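Local coordinates for transcription factor GAMBIF1 (Anopheles gambiae, PDB 1BVO), which binds DNA through its Rel homology specificity domain, the part described here, and probably activates RNA polymerase II transcription as a Dorsal homologue, at residues 113-116 against 117-121. Numbering follows the deposited sequence.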
# COMPACT_ATOMS: atom_id res chain seq x y z
N ALA C 113 -4.29 8.47 -12.81
CA ALA C 113 -5.19 9.55 -12.41
C ALA C 113 -5.07 10.70 -13.40
O ALA C 113 -6.07 11.10 -14.02
CB ALA C 113 -4.86 10.01 -11.01
N LEU C 114 -3.87 11.25 -13.53
CA LEU C 114 -3.63 12.35 -14.45
C LEU C 114 -3.98 11.91 -15.86
O LEU C 114 -4.36 12.72 -16.70
CB LEU C 114 -2.17 12.77 -14.40
CG LEU C 114 -1.83 13.56 -13.13
CD1 LEU C 114 -0.35 13.88 -13.11
CD2 LEU C 114 -2.67 14.82 -13.09
N ARG C 115 -3.86 10.60 -16.09
CA ARG C 115 -4.20 10.02 -17.38
C ARG C 115 -5.67 10.37 -17.58
O ARG C 115 -6.03 11.04 -18.55
CB ARG C 115 -4.00 8.49 -17.33
CG ARG C 115 -4.05 7.76 -18.68
CD ARG C 115 -4.59 6.34 -18.53
NE ARG C 115 -5.98 6.22 -18.98
CZ ARG C 115 -6.99 5.76 -18.23
NH1 ARG C 115 -6.78 5.37 -16.97
NH2 ARG C 115 -8.23 5.71 -18.75
N LEU C 116 -6.50 10.02 -16.59
CA LEU C 116 -7.94 10.28 -16.63
C LEU C 116 -8.33 11.76 -16.69
O LEU C 116 -9.24 12.12 -17.43
CB LEU C 116 -8.65 9.58 -15.46
CG LEU C 116 -8.78 8.06 -15.56
CD1 LEU C 116 -9.15 7.45 -14.21
CD2 LEU C 116 -9.83 7.70 -16.61
N ARG C 117 -7.65 12.62 -15.93
CA ARG C 117 -7.97 14.05 -15.95
C ARG C 117 -7.87 14.52 -17.41
O ARG C 117 -8.70 15.30 -17.87
CB ARG C 117 -7.02 14.84 -15.03
CG ARG C 117 -7.40 16.32 -14.77
CD ARG C 117 -8.65 16.49 -13.89
NE ARG C 117 -8.60 15.63 -12.69
CZ ARG C 117 -7.87 15.86 -11.61
NH1 ARG C 117 -7.10 16.95 -11.55
NH2 ARG C 117 -7.86 14.96 -10.62
N GLN C 118 -6.92 13.96 -18.16
CA GLN C 118 -6.72 14.30 -19.57
C GLN C 118 -7.90 13.87 -20.47
O GLN C 118 -8.34 14.65 -21.32
CB GLN C 118 -5.41 13.71 -20.11
CG GLN C 118 -5.06 14.15 -21.56
CD GLN C 118 -3.69 13.67 -22.05
OE1 GLN C 118 -2.84 14.48 -22.44
NE2 GLN C 118 -3.49 12.35 -22.09
N GLU C 119 -8.39 12.64 -20.28
CA GLU C 119 -9.53 12.06 -21.03
C GLU C 119 -10.72 13.01 -20.85
O GLU C 119 -11.30 13.51 -21.81
CB GLU C 119 -9.86 10.65 -20.46
CG GLU C 119 -9.96 9.47 -21.50
CD GLU C 119 -10.21 8.07 -20.87
OE1 GLU C 119 -11.29 7.85 -20.27
OE2 GLU C 119 -9.33 7.18 -21.00
N ILE C 120 -11.02 13.32 -19.59
CA ILE C 120 -12.08 14.22 -19.18
C ILE C 120 -11.92 15.59 -19.87
O ILE C 120 -12.90 16.33 -20.04
CB ILE C 120 -11.95 14.42 -17.64
CG1 ILE C 120 -13.20 14.02 -16.88
CG2 ILE C 120 -11.65 15.83 -17.31
CD1 ILE C 120 -13.04 14.35 -15.40
N ARG C 121 -10.66 15.94 -20.18
CA ARG C 121 -10.23 17.20 -20.81
C ARG C 121 -10.20 18.39 -19.86
O ARG C 121 -10.35 19.53 -20.28
CB ARG C 121 -11.05 17.55 -22.06
CG ARG C 121 -10.75 16.75 -23.34
CD ARG C 121 -9.48 17.18 -24.11
NE ARG C 121 -9.61 18.44 -24.87
CZ ARG C 121 -8.72 18.85 -25.78
NH1 ARG C 121 -7.65 18.12 -26.04
NH2 ARG C 121 -8.89 20.01 -26.42
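Arg115 and Glu119, one turn apart near the C-terminal end of helix 107-120, form an i to i+4 salt bridge on the solvent side of this helix in the Rel homology domain. The two side chains run alongside each other, and Arg115 NH2 reaches Glu119 OE2 at 2.9 Å. Carboxylate and guanidinium planes are turned 61° apart, and NH2 approaches Glu119 OE2 from above the carboxylate plane, 43° out of it; the pair is therefore not a flat, two-pronged one. Arg115 CG stands opposite the backbone N and the chain then folds over to reach the acid, whereas Glu119 runs straight past CG. Leu116 CD2 lies beside the same carboxylate, 3.9 Å from Glu119 OE1.

The inward face is packed more closely. Arg117, buried, sends its guanidinium away from the helix to the carbonyl oxygens of His69 and His71, tying the helix to that loop, while its side chain also touches Val83 of strand 83-87. Ile120 packs on Val83 as well. Backbone bonds hold the turns together: Arg117 N meets Ala113 O at 2.9 Å. Arg121, with positive phi, is the C-prime residue of a Schellman motif, its N bonded weakly to Gln118 O. Just before it, Ile120 N donates to Leu116 O at 3.0 Å, almost straight at 177°.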